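Local coordinates for protein peptidoglycan hydrolase FlgJ (Sphingomonas sp. A1, PDB 3VWO) that probably acts as a flagellum-specific muramidase, its glycosyl hydrolase 73 domain cutting the peptidoglycan layer to let the flagellar rod assemble in the periplasm, at residues 65-70 against 80-85; 17-22 against 97-102; 119-124 against 137-142; 53-58 against 86-91. One frame throughout, in Å; residues are numbered along the deposited sequence.

In the fold
Interactions 1 and 4 lie on the same side of the chain's centre, their own centres about 11 Å apart; Arg84 O and Ala57 N, 2.9 Å apart and probably hydrogen-bonded, join the hairpin to the loop 53-58. Interaction 4 reaches interaction 2, about 15 Å away between centres, through Asp97, which pairs with Arg86 and Tyr88, and through the stacked rings of Phe53 and Tyr98. Tyr98 in turn packs on Phe120 and Leu124 of interaction 3. Bound HEPES, a buffer molecule, lies about 4 Å from the side chain of Ile55; side chains of the other contacts are farther from bound HEPES, about 6 Å (Thr70), 7 Å (Val102) and 8 Å (Leu124).

Interaction 1. Residues 65-70 against 80-85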
loop_
_atom_site.group_PDB
_atom_site.type_symbol
_atom_site.label_atom_id
_atom_site.label_comp_id
_atom_site.label_asym_id
_atom_site.label_seq_id
_atom_site.Cartn_x
_atom_site.Cartn_y
_atom_site.Cartn_z
ATOM N N VAL A 65 -15.971 -2.744 6.375
ATOM C CA VAL A 65 -15.615 -1.475 5.767
ATOM C C VAL A 65 -15.444 -0.425 6.844
ATOM O O VAL A 65 -15.925 -0.584 7.966
ATOM C CB VAL A 65 -16.691 -0.981 4.780
ATOM C CG1 VAL A 65 -16.757 -1.879 3.567
ATOM C CG2 VAL A 65 -18.052 -0.908 5.464
ATOM N N VAL A 66 -14.745 0.648 6.496
ATOM C CA VAL A 66 -14.614 1.804 7.369
ATOM C C VAL A 66 -14.760 3.043 6.502
ATOM O O VAL A 66 -14.098 3.166 5.476
ATOM C CB VAL A 66 -13.239 1.837 8.072
ATOM C CG1 VAL A 66 -13.090 3.108 8.893
ATOM C CG2 VAL A 66 -13.051 0.617 8.955
ATOM N N GLU A 67 -15.650 3.947 6.885
ATOM C CA GLU A 67 -15.716 5.236 6.214
ATOM C C GLU A 67 -14.548 6.068 6.713
ATOM O O GLU A 67 -14.340 6.192 7.918
ATOM C CB GLU A 67 -17.032 5.957 6.525
ATOM C CG GLU A 67 -18.160 5.664 5.551
ATOM C CD GLU A 67 -19.245 6.732 5.579
ATOM O OE1 GLU A 67 -19.412 7.385 6.631
ATOM O OE2 GLU A 67 -19.920 6.925 4.545
ATOM N N ALA A 68 -13.775 6.629 5.793
ATOM C CA ALA A 68 -12.619 7.421 6.182
ATOM C C ALA A 68 -12.406 8.596 5.244
ATOM O O ALA A 68 -12.731 8.532 4.060
ATOM C CB ALA A 68 -11.359 6.553 6.249
ATOM N N ARG A 69 -11.875 9.677 5.800
ATOM C CA ARG A 69 -11.513 10.850 5.032
ATOM C C ARG A 69 -10.384 10.455 4.099
ATOM O O ARG A 69 -9.503 9.686 4.481
ATOM C CB ARG A 69 -11.045 11.949 5.992
ATOM C CG ARG A 69 -10.232 13.054 5.360
ATOM C CD ARG A 69 -9.616 13.955 6.432
ATOM N NE ARG A 69 -8.748 14.974 5.845
ATOM C CZ ARG A 69 -7.487 14.763 5.482
ATOM N NH1 ARG A 69 -6.934 13.567 5.640
ATOM N NH2 ARG A 69 -6.777 15.748 4.949
ATOM N N THR A 70 -10.422 10.959 2.872
ATOM C CA THR A 70 -9.347 10.693 1.926
ATOM C C THR A 70 -9.103 11.882 0.998
ATOM O O THR A 70 -10.030 12.616 0.651
ATOM C CB THR A 70 -9.628 9.427 1.099
ATOM O OG1 THR A 70 -8.443 9.048 0.387
ATOM C CG2 THR A 70 -10.771 9.664 0.124
ATOM N N VAL A 80 -11.073 16.573 -1.051
ATOM C CA VAL A 80 -11.199 15.911 0.244
ATOM C C VAL A 80 -12.607 15.368 0.431
ATOM O O VAL A 80 -13.576 16.124 0.446
ATOM C CB VAL A 80 -10.868 16.850 1.421
ATOM C CG1 VAL A 80 -11.034 16.107 2.745
ATOM C CG2 VAL A 80 -9.457 17.393 1.292
ATOM N N ARG A 81 -12.725 14.054 0.565
ATOM C CA ARG A 81 -14.023 13.453 0.835
ATOM C C ARG A 81 -13.935 12.246 1.757
ATOM O O ARG A 81 -12.850 11.795 2.119
ATOM C CB ARG A 81 -14.732 13.078 -0.470
ATOM C CG ARG A 81 -13.808 12.589 -1.564
ATOM C CD ARG A 81 -14.578 12.226 -2.827
ATOM N NE ARG A 81 -13.678 11.971 -3.949
ATOM C CZ ARG A 81 -13.465 12.824 -4.945
ATOM N NH1 ARG A 81 -12.624 12.510 -5.922
ATOM N NH2 ARG A 81 -14.097 13.990 -4.971
ATOM N N VAL A 82 -15.099 11.738 2.137
ATOM C CA VAL A 82 -15.194 10.533 2.940
ATOM C C VAL A 82 -15.649 9.397 2.030
ATOM O O VAL A 82 -16.657 9.518 1.335
ATOM C CB VAL A 82 -16.196 10.717 4.096
ATOM C CG1 VAL A 82 -16.477 9.388 4.782
ATOM C CG2 VAL A 82 -15.665 11.739 5.096
ATOM N N GLU A 83 -14.885 8.309 2.016
ATOM C CA GLU A 83 -15.199 7.164 1.171
ATOM C C GLU A 83 -15.191 5.889 1.998
ATOM O O GLU A 83 -14.696 5.880 3.117
ATOM C CB GLU A 83 -14.167 7.042 0.053
ATOM C CG GLU A 83 -13.995 8.293 -0.786
ATOM C CD GLU A 83 -14.907 8.317 -1.995
ATOM O OE1 GLU A 83 -16.000 7.716 -1.932
ATOM O OE2 GLU A 83 -14.525 8.933 -3.013
ATOM N N ARG A 84 -15.732 4.808 1.440
ATOM C CA ARG A 84 -15.702 3.513 2.108
ATOM C C ARG A 84 -14.409 2.776 1.773
ATOM O O ARG A 84 -14.139 2.497 0.606
ATOM C CB ARG A 84 -16.876 2.648 1.635
ATOM C CG ARG A 84 -17.942 2.398 2.679
ATOM C CD ARG A 84 -18.993 3.482 2.653
ATOM N NE ARG A 84 -20.083 3.189 3.578
ATOM C CZ ARG A 84 -21.154 3.958 3.737
ATOM N NH1 ARG A 84 -21.283 5.072 3.030
ATOM N NH2 ARG A 84 -22.096 3.612 4.603
ATOM N N PHE A 85 -13.625 2.439 2.790
ATOM C CA PHE A 85 -12.404 1.654 2.588
ATOM C C PHE A 85 -12.627 0.239 3.078
ATOM O O PHE A 85 -13.457 0.001 3.960
ATOM C CB PHE A 85 -11.223 2.278 3.342
ATOM C CG PHE A 85 -10.714 3.545 2.723
ATOM C CD1 PHE A 85 -9.628 3.523 1.854
ATOM C CD2 PHE A 85 -11.332 4.757 2.990
ATOM C CE1 PHE A 85 -9.163 4.686 1.277
ATOM C CE2 PHE A 85 -10.874 5.930 2.415
ATOM C CZ PHE A 85 -9.783 5.896 1.557
#
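Phe85 points its ring along strand 65-70, its partner in the beta hairpin of strands 65-74 and 77-86. With CG anti to the carbonyl carbon (chi1 -73°), the ring turns an edge to that strand: the carbonyl oxygen of Ala68 and CB of Thr70 lie in the ring plane, Thr70 CB 3.6 Å from CZ at the far tip. Ala68 CB makes a separate apolar contact, 3.7 Å from Phe85 CD2. An alanine in place of Phe85 would probably open a gap beside Ala68 and Thr70 and leave the methyl of Ala68 without its main apolar partner here. Thr70 also sets CG2 against Glu83 CG at 3.6 Å; the Glu83 carboxylate pairs with Arg81, whose guanidinium also meets Glu72 further along the hairpin. Glu67 and Arg84 share the other face of the sheet. Their chains slant across one another, with carboxylate and guanidinium planes 64° apart, and Glu67 OE2 stands over the guanidinium face, 2.8 Å from Arg84 NH1; this salt bridge rests on charge, since no N-H points at the oxygen. Beside it, Val82 CG1 packs on Glu67 CB. The backbones are tied by three antiparallel hydrogen-bonded pairs, Val66 with Phe85, Ala68 with Glu83 and Thr70 with Arg81, the last holding Thr70 N 2.7 Å from Arg81 O.

Interaction 2. Residues 17-22 against 97-102; sequences QSLGVP and DYADLV
Leu19, in the last turn of helix 2-19, carries nearly all of this contact with helix 91-104, and every link across it is apolar. Its CG stands anti to the carbonyl carbon (chi1 -66°), a setting that sends both methyls against the other helix. CD1 comes obliquely onto the Tyr98 ring, 3.7 Å from CE2, the two side chains crossing at about a right angle. CG meets the methyl of Ala99 at 4.2 Å, and CD2 passes over the same residue's backbone, 3.9 Å from Ala99 O, before reaching Val102 CG1 at 4.3 Å. The small side chain of Ala99 allows the branched leucine to come close to the helix backbone. An alanine in place of Leu19 would probably open a gap between the helices and take from Ala99 and Tyr98 CE2 their apolar neighbour. Ser18 adds a looser touch, CB to CB with Ala99.

Within 97-102, Val102 CG2 lies over one face of the Tyr98 ring, offset toward the rim. Gly20, with positive phi, is the C-prime residue of a Schellman motif that turns the chain out of helix 2-19 just after Leu19, Val21 N bonding to Ala16 O, and Gly20 N, weakly, to Gln17 O.

Val111 packs on Val102, and Tyr98 stacks on Phe53. Tyr98 and Val21 both touch Leu26 and Phe120, so helices 2-19 and 91-104 meet beside helices 23-34 and 117-127, in the helical part of this lysozyme-clan domain.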
loop_
_atom_site.group_PDB
_atom_site.type_symbol
_atom_site.label_atom_id
_atom_site.label_comp_id
_atom_site.label_asym_id
_atom_site.label_seq_id
_atom_site.Cartn_x
_atom_site.Cartn_y
_atom_site.Cartn_z
ATOM N N GLN A 17 5.919 -12.664 -3.092
ATOM C CA GLN A 17 6.272 -13.770 -3.985
ATOM C C GLN A 17 5.190 -14.026 -5.040
ATOM O O GLN A 17 5.496 -14.452 -6.161
ATOM C CB GLN A 17 6.657 -15.040 -3.217
ATOM C CG GLN A 17 5.524 -16.004 -2.912
ATOM C CD GLN A 17 6.024 -17.431 -2.725
ATOM O OE1 GLN A 17 7.221 -17.705 -2.854
ATOM N NE2 GLN A 17 5.107 -18.344 -2.425
ATOM N N SER A 18 3.939 -13.728 -4.696
ATOM C CA SER A 18 2.827 -13.852 -5.634
ATOM C C SER A 18 2.998 -12.867 -6.781
ATOM O O SER A 18 2.525 -13.103 -7.895
ATOM C CB SER A 18 1.487 -13.586 -4.935
ATOM O OG SER A 18 1.218 -14.563 -3.951
ATOM N N LEU A 19 3.678 -11.763 -6.494
ATOM C CA LEU A 19 3.867 -10.680 -7.464
ATOM C C LEU A 19 5.268 -10.660 -8.078
ATOM O O LEU A 19 5.528 -9.898 -9.008
ATOM C CB LEU A 19 3.577 -9.331 -6.796
ATOM C CG LEU A 19 2.130 -9.108 -6.359
ATOM C CD1 LEU A 19 1.981 -7.801 -5.560
ATOM C CD2 LEU A 19 1.220 -9.097 -7.581
ATOM N N GLY A 20 6.174 -11.480 -7.555
ATOM C CA GLY A 20 7.534 -11.524 -8.083
ATOM C C GLY A 20 8.362 -10.281 -7.786
ATOM O O GLY A 20 9.281 -9.931 -8.530
ATOM N N VAL A 21 8.039 -9.609 -6.684
ATOM C CA VAL A 21 8.763 -8.417 -6.262
ATOM C C VAL A 21 9.350 -8.656 -4.872
ATOM O O VAL A 21 8.843 -9.490 -4.128
ATOM C CB VAL A 21 7.829 -7.175 -6.224
ATOM C CG1 VAL A 21 7.202 -6.942 -7.594
ATOM C CG2 VAL A 21 6.747 -7.347 -5.166
ATOM N N PRO A 22 10.439 -7.947 -4.529
ATOM C CA PRO A 22 11.029 -8.081 -3.192
ATOM C C PRO A 22 10.044 -7.632 -2.122
ATOM O O PRO A 22 9.287 -6.689 -2.351
ATOM C CB PRO A 22 12.218 -7.120 -3.242
ATOM C CG PRO A 22 12.583 -7.065 -4.702
ATOM C CD PRO A 22 11.268 -7.111 -5.415
ATOM N N ASP A 97 -5.059 -9.355 -0.196
ATOM C CA ASP A 97 -6.013 -8.618 -1.011
ATOM C C ASP A 97 -5.276 -7.699 -1.981
ATOM O O ASP A 97 -5.662 -7.576 -3.149
ATOM C CB ASP A 97 -7.013 -7.836 -0.143
ATOM C CG ASP A 97 -8.252 -7.423 -0.920
ATOM O OD1 ASP A 97 -8.676 -8.197 -1.804
ATOM O OD2 ASP A 97 -8.800 -6.330 -0.661
ATOM N N TYR A 98 -4.197 -7.072 -1.512
ATOM C CA TYR A 98 -3.382 -6.204 -2.367
ATOM C C TYR A 98 -2.784 -6.989 -3.537
ATOM O O TYR A 98 -2.826 -6.533 -4.681
ATOM C CB TYR A 98 -2.269 -5.526 -1.559
ATOM C CG TYR A 98 -1.203 -4.839 -2.400
ATOM C CD1 TYR A 98 -1.359 -3.525 -2.827
ATOM C CD2 TYR A 98 -0.037 -5.506 -2.756
ATOM C CE1 TYR A 98 -0.378 -2.897 -3.593
ATOM C CE2 TYR A 98 0.938 -4.892 -3.519
ATOM C CZ TYR A 98 0.766 -3.588 -3.930
ATOM O OH TYR A 98 1.747 -2.985 -4.684
ATOM N N ALA A 99 -2.226 -8.160 -3.249
ATOM C CA ALA A 99 -1.641 -8.991 -4.311
ATOM C C ALA A 99 -2.711 -9.444 -5.285
ATOM O O ALA A 99 -2.456 -9.572 -6.478
ATOM C CB ALA A 99 -0.913 -10.201 -3.729
ATOM N N ASP A 100 -3.912 -9.700 -4.775
ATOM C CA ASP A 100 -5.008 -10.100 -5.642
ATOM C C ASP A 100 -5.359 -8.976 -6.603
ATOM O O ASP A 100 -5.494 -9.198 -7.805
ATOM C CB ASP A 100 -6.240 -10.496 -4.822
ATOM C CG ASP A 100 -7.406 -10.911 -5.698
ATOM O OD1 ASP A 100 -7.338 -12.006 -6.291
ATOM O OD2 ASP A 100 -8.380 -10.138 -5.811
ATOM N N LEU A 101 -5.503 -7.767 -6.061
ATOM C CA LEU A 101 -5.842 -6.590 -6.850
ATOM C C LEU A 101 -4.781 -6.257 -7.895
ATOM O O LEU A 101 -5.079 -6.148 -9.089
ATOM C CB LEU A 101 -6.021 -5.383 -5.917
ATOM C CG LEU A 101 -6.526 -4.102 -6.580
ATOM C CD1 LEU A 101 -7.734 -4.397 -7.457
ATOM C CD2 LEU A 101 -6.890 -3.070 -5.528
ATOM N N VAL A 102 -3.542 -6.085 -7.447
ATOM C CA VAL A 102 -2.455 -5.709 -8.349
ATOM C C VAL A 102 -2.114 -6.848 -9.323
ATOM O O VAL A 102 -1.828 -6.618 -10.502
ATOM C CB VAL A 102 -1.201 -5.290 -7.553
ATOM C CG1 VAL A 102 -0.007 -5.125 -8.479
ATOM C CG2 VAL A 102 -1.466 -3.996 -6.781
#

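Interaction 3. Residues 119-124 against 137-142; sequences AFARAL and DKLARV
Leu139 extends CG anti to the backbone N (chi1 176°), and its CD2 methyl thereby meets three side chains of helix 119-124. Leu124 has its CG anti to the carbonyl carbon instead (chi1 -77°), which brings CD1 to 3.9 Å from Leu139 CD2, the two leucines crossing at about a right angle. Ala121 faces helix 137-142, its CB 3.9 Å from the same methyl and also close to Leu139 CG. From the third direction Phe120 CE2 approaches obliquely, 4.1 Å from Leu139 CD2. Leu124 CD1 lies over one face of the Phe120 ring, near its rim.

Ala121 and Ala140 are nearest neighbours across the interface, their CA atoms 6.0 Å apart; two methyl side chains at this point permit the short helix segments to approach to 8.4 Å between axes. No hydrogen bond crosses the buried interface. Leu32 of helix 23-34 packs on Leu139 from a further side, and Gln29 of that helix touches Phe120 and Leu124. The result is an antiparallel helix pair, its segments at 153°, within the helical body of a lysozyme-like glycosidase domain.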
loop_
_atom_site.group_PDB
_atom_site.type_symbol
_atom_site.label_atom_id
_atom_site.label_comp_id
_atom_site.label_asym_id
_atom_site.label_seq_id
_atom_site.Cartn_x
_atom_site.Cartn_y
_atom_site.Cartn_z
ATOM N N ALA A 119 11.482 1.294 -11.144
ATOM C CA ALA A 119 10.654 0.660 -12.166
ATOM C C ALA A 119 9.329 0.149 -11.595
ATOM O O ALA A 119 8.288 0.249 -12.237
ATOM C CB ALA A 119 11.428 -0.478 -12.889
ATOM N N PHE A 120 9.384 -0.391 -10.382
ATOM C CA PHE A 120 8.195 -0.838 -9.656
ATOM C C PHE A 120 7.252 0.341 -9.382
ATOM O O PHE A 120 6.054 0.283 -9.671
ATOM C CB PHE A 120 8.640 -1.501 -8.348
ATOM C CG PHE A 120 7.516 -1.821 -7.387
ATOM C CD1 PHE A 120 6.653 -2.879 -7.627
ATOM C CD2 PHE A 120 7.349 -1.075 -6.231
ATOM C CE1 PHE A 120 5.628 -3.181 -6.740
ATOM C CE2 PHE A 120 6.329 -1.374 -5.335
ATOM C CZ PHE A 120 5.466 -2.428 -5.595
ATOM N N ALA A 121 7.812 1.423 -8.863
ATOM C CA ALA A 121 7.011 2.592 -8.490
ATOM C C ALA A 121 6.400 3.244 -9.725
ATOM O O ALA A 121 5.231 3.627 -9.717
ATOM C CB ALA A 121 7.864 3.585 -7.717
ATOM N N ARG A 122 7.193 3.363 -10.787
ATOM C CA ARG A 122 6.704 3.924 -12.042
ATOM C C ARG A 122 5.587 3.083 -12.650
ATOM O O ARG A 122 4.606 3.629 -13.141
ATOM C CB ARG A 122 7.853 4.108 -13.058
ATOM C CG ARG A 122 8.712 5.347 -12.790
ATOM C CD ARG A 122 9.722 5.598 -13.901
ATOM N NE ARG A 122 9.106 5.536 -15.226
ATOM C CZ ARG A 122 9.653 6.037 -16.331
ATOM N NH1 ARG A 122 10.826 6.653 -16.273
ATOM N NH2 ARG A 122 9.021 5.930 -17.492
ATOM N N ALA A 123 5.736 1.759 -12.630
ATOM C CA ALA A 123 4.685 0.892 -13.153
ATOM C C ALA A 123 3.365 1.072 -12.390
ATOM O O ALA A 123 2.291 1.063 -12.996
ATOM C CB ALA A 123 5.127 -0.572 -13.148
ATOM N N LEU A 124 3.452 1.241 -11.070
ATOM C CA LEU A 124 2.261 1.498 -10.257
ATOM C C LEU A 124 1.626 2.838 -10.629
ATOM O O LEU A 124 0.417 2.926 -10.844
ATOM C CB LEU A 124 2.596 1.481 -8.760
ATOM C CG LEU A 124 2.795 0.103 -8.121
ATOM C CD1 LEU A 124 3.552 0.209 -6.825
ATOM C CD2 LEU A 124 1.460 -0.598 -7.916
ATOM N N ASP A 137 7.999 8.904 -7.477
ATOM C CA ASP A 137 9.238 9.476 -6.968
ATOM C C ASP A 137 9.358 9.239 -5.469
ATOM O O ASP A 137 10.400 8.801 -4.980
ATOM C CB ASP A 137 9.306 10.974 -7.274
ATOM C CG ASP A 137 10.379 11.306 -8.289
ATOM O OD1 ASP A 137 10.130 11.126 -9.500
ATOM O OD2 ASP A 137 11.473 11.744 -7.875
ATOM N N LYS A 138 8.278 9.508 -4.748
ATOM C CA LYS A 138 8.270 9.341 -3.298
ATOM C C LYS A 138 8.445 7.879 -2.880
ATOM O O LYS A 138 9.220 7.576 -1.969
ATOM C CB LYS A 138 6.999 9.938 -2.696
ATOM C CG LYS A 138 7.082 11.449 -2.511
ATOM C CD LYS A 138 5.812 12.034 -1.922
ATOM C CE LYS A 138 4.705 12.114 -2.956
ATOM N NZ LYS A 138 3.620 13.041 -2.525
ATOM N N LEU A 139 7.730 6.981 -3.549
ATOM C CA LEU A 139 7.825 5.553 -3.247
ATOM C C LEU A 139 9.238 5.023 -3.482
ATOM O O LEU A 139 9.777 4.283 -2.660
ATOM C CB LEU A 139 6.805 4.757 -4.073
ATOM C CG LEU A 139 6.862 3.232 -3.928
ATOM C CD1 LEU A 139 6.848 2.837 -2.450
ATOM C CD2 LEU A 139 5.699 2.594 -4.667
ATOM N N ALA A 140 9.836 5.407 -4.605
ATOM C CA ALA A 140 11.204 5.000 -4.919
ATOM C C ALA A 140 12.204 5.429 -3.840
ATOM O O ALA A 140 13.119 4.678 -3.500
ATOM C CB ALA A 140 11.618 5.542 -6.280
ATOM N N ARG A 141 12.024 6.630 -3.295
ATOM C CA ARG A 141 12.921 7.125 -2.253
ATOM C C ARG A 141 12.799 6.319 -0.961
ATOM O O ARG A 141 13.784 6.121 -0.252
ATOM C CB ARG A 141 12.658 8.606 -1.953
ATOM C CG ARG A 141 12.865 9.546 -3.134
ATOM C CD ARG A 141 12.843 11.007 -2.681
ATOM N NE ARG A 141 12.284 11.899 -3.695
ATOM C CZ ARG A 141 11.127 12.543 -3.569
ATOM N NH1 ARG A 141 10.694 13.331 -4.544
ATOM N NH2 ARG A 141 10.404 12.406 -2.465
ATOM N N VAL A 142 11.590 5.869 -0.643
ATOM C CA VAL A 142 11.402 5.027 0.533
ATOM C C VAL A 142 12.062 3.668 0.307
ATOM O O VAL A 142 12.791 3.167 1.165
ATOM C CB VAL A 142 9.910 4.818 0.858
ATOM C CG1 VAL A 142 9.759 3.939 2.085
ATOM C CG2 VAL A 142 9.208 6.164 1.063
#

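Interaction 4. Residues 53-58 against 86-91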
loop_
_atom_site.group_PDB
_atom_site.type_symbol
_atom_site.label_atom_id
_atom_site.label_comp_id
_atom_site.label_asym_id
_atom_site.label_seq_id
_atom_site.Cartn_x
_atom_site.Cartn_y
_atom_site.Cartn_z
ATOM N N PHE A 53 -2.653 -0.335 2.451
ATOM C CA PHE A 53 -2.499 0.154 1.081
ATOM C C PHE A 53 -3.592 1.144 0.682
ATOM O O PHE A 53 -3.635 1.597 -0.456
ATOM C CB PHE A 53 -2.414 -1.021 0.103
ATOM C CG PHE A 53 -1.185 -1.845 0.296
ATOM C CD1 PHE A 53 0.014 -1.466 -0.294
ATOM C CD2 PHE A 53 -1.208 -2.967 1.099
ATOM C CE1 PHE A 53 1.158 -2.208 -0.095
ATOM C CE2 PHE A 53 -0.066 -3.715 1.300
ATOM C CZ PHE A 53 1.121 -3.331 0.705
ATOM N N ASN A 54 -4.461 1.477 1.631
ATOM C CA ASN A 54 -5.534 2.446 1.398
ATOM C C ASN A 54 -6.450 2.066 0.229
ATOM O O ASN A 54 -6.801 2.902 -0.606
ATOM C CB ASN A 54 -4.970 3.861 1.222
ATOM C CG ASN A 54 -4.488 4.461 2.533
ATOM O OD1 ASN A 54 -5.146 4.334 3.564
ATOM N ND2 ASN A 54 -3.333 5.108 2.499
ATOM N N ILE A 55 -6.833 0.794 0.196
ATOM C CA ILE A 55 -7.669 0.261 -0.871
ATOM C C ILE A 55 -9.141 0.519 -0.565
ATOM O O ILE A 55 -9.669 0.044 0.446
ATOM C CB ILE A 55 -7.479 -1.248 -1.021
ATOM C CG1 ILE A 55 -5.994 -1.580 -1.173
ATOM C CG2 ILE A 55 -8.275 -1.762 -2.231
ATOM C CD1 ILE A 55 -5.351 -0.920 -2.359
ATOM N N LYS A 56 -9.806 1.267 -1.438
ATOM C CA LYS A 56 -11.222 1.549 -1.250
ATOM C C LYS A 56 -12.062 0.310 -1.524
ATOM O O LYS A 56 -11.615 -0.616 -2.195
ATOM C CB LYS A 56 -11.673 2.696 -2.154
ATOM C CG LYS A 56 -11.161 4.065 -1.724
ATOM C CD LYS A 56 -11.856 5.172 -2.500
ATOM C CE LYS A 56 -10.971 5.717 -3.600
ATOM N NZ LYS A 56 -9.854 6.519 -3.032
ATOM N N ALA A 57 -13.282 0.287 -1.004
ATOM C CA ALA A 57 -14.182 -0.806 -1.329
ATOM C C ALA A 57 -14.551 -0.705 -2.802
ATOM O O ALA A 57 -14.770 0.394 -3.323
ATOM C CB ALA A 57 -15.440 -0.735 -0.455
ATOM N N GLY A 58 -14.605 -1.841 -3.487
ATOM C CA GLY A 58 -15.213 -1.859 -4.807
ATOM C C GLY A 58 -16.720 -1.766 -4.619
ATOM O O GLY A 58 -17.204 -1.830 -3.491
ATOM N N ARG A 86 -11.893 -0.705 2.503
ATOM C CA ARG A 86 -11.939 -2.074 2.978
ATOM C C ARG A 86 -11.346 -2.156 4.375
ATOM O O ARG A 86 -10.484 -1.357 4.741
ATOM C CB ARG A 86 -11.175 -2.992 2.024
ATOM C CG ARG A 86 -11.673 -2.872 0.594
ATOM C CD ARG A 86 -10.956 -3.808 -0.376
ATOM N NE ARG A 86 -11.364 -3.519 -1.750
ATOM C CZ ARG A 86 -11.099 -4.293 -2.798
ATOM N NH1 ARG A 86 -10.407 -5.415 -2.649
ATOM N NH2 ARG A 86 -11.519 -3.937 -4.006
ATOM N N ALA A 87 -11.833 -3.111 5.157
ATOM C CA ALA A 87 -11.230 -3.424 6.446
ATOM C C ALA A 87 -11.005 -4.917 6.502
ATOM O O ALA A 87 -11.765 -5.693 5.907
ATOM C CB ALA A 87 -12.122 -2.958 7.600
ATOM N N TYR A 88 -9.945 -5.328 7.188
ATOM C CA TYR A 88 -9.555 -6.730 7.186
ATOM C C TYR A 88 -9.420 -7.289 8.597
ATOM O O TYR A 88 -9.462 -6.544 9.574
ATOM C CB TYR A 88 -8.217 -6.893 6.467
ATOM C CG TYR A 88 -8.177 -6.278 5.088
ATOM C CD1 TYR A 88 -8.614 -6.991 3.987
ATOM C CD2 TYR A 88 -7.683 -4.993 4.886
ATOM C CE1 TYR A 88 -8.564 -6.447 2.714
ATOM C CE2 TYR A 88 -7.639 -4.428 3.612
ATOM C CZ TYR A 88 -8.078 -5.170 2.530
ATOM O OH TYR A 88 -8.028 -4.648 1.247
ATOM N N ASP A 89 -9.238 -8.604 8.678
ATOM C CA ASP A 89 -9.038 -9.298 9.951
ATOM C C ASP A 89 -7.576 -9.285 10.406
ATOM O O ASP A 89 -7.284 -9.543 11.574
ATOM C CB ASP A 89 -9.495 -10.759 9.842
ATOM C CG ASP A 89 -10.985 -10.893 9.615
ATOM O OD1 ASP A 89 -11.714 -9.918 9.875
ATOM O OD2 ASP A 89 -11.429 -11.978 9.188
ATOM N N SER A 90 -6.657 -9.012 9.481
ATOM C CA SER A 90 -5.236 -9.113 9.778
ATOM C C SER A 90 -4.405 -8.461 8.682
ATOM O O SER A 90 -4.892 -8.259 7.571
ATOM C CB SER A 90 -4.829 -10.584 9.870
ATOM O OG SER A 90 -4.834 -11.178 8.583
ATOM N N TYR A 91 -3.148 -8.151 8.991
ATOM C CA TYR A 91 -2.217 -7.680 7.965
ATOM C C TYR A 91 -2.076 -8.701 6.837
ATOM O O TYR A 91 -1.958 -8.324 5.669
ATOM C CB TYR A 91 -0.848 -7.347 8.570
ATOM C CG TYR A 91 -0.854 -6.090 9.410
ATOM C CD1 TYR A 91 -1.495 -4.940 8.968
ATOM C CD2 TYR A 91 -0.243 -6.061 10.658
ATOM C CE1 TYR A 91 -1.515 -3.788 9.738
ATOM C CE2 TYR A 91 -0.259 -4.912 11.437
ATOM C CZ TYR A 91 -0.896 -3.779 10.970
ATOM O OH TYR A 91 -0.917 -2.632 11.735
#
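Arg86 makes both hydrogen bonds of this contact, one from its backbone and one from its side chain, to successive carbonyls of the loop 53-58. Arg86 N donates to Ile55 O at 3.1 Å, in the carbonyl plane; Asn51 ND2 is a second donor to that oxygen. The side chain runs extended from CG to NE alongside the loop, placing Arg86 NE 2.9 Å from Lys56 O. This bond is bent, with 141° at the hydrogen, and the donor stands above the carbonyl plane. The guanidinium is held at another corner too, NH1 forming a salt bridge with Asp97 of helix 91-104, and two grips of this kind are likely to limit its rotation. Asp97 also accepts the hydroxyl of Tyr88, so the carboxylate bridges two residues of 86-91.

Apolar packing surrounds these bonds. Ile55 lays CG2 over one face of the guanidinium, offset toward the rim and 3.6 Å from Arg86 NE. Ala57 CA lies near the guanidinium plane, at its edge, and is 3.8 Å from Arg86 CG further back along the chain. The Tyr88 hydroxyl approaches Ile55 CB at 4.1 Å. Segment 53-58 is a loop before the first strand of the hairpin; 86-91 runs from the end of the second strand to the start of helix 91-104, where Leu101 packs on Ile55 and Ala94 on Tyr88.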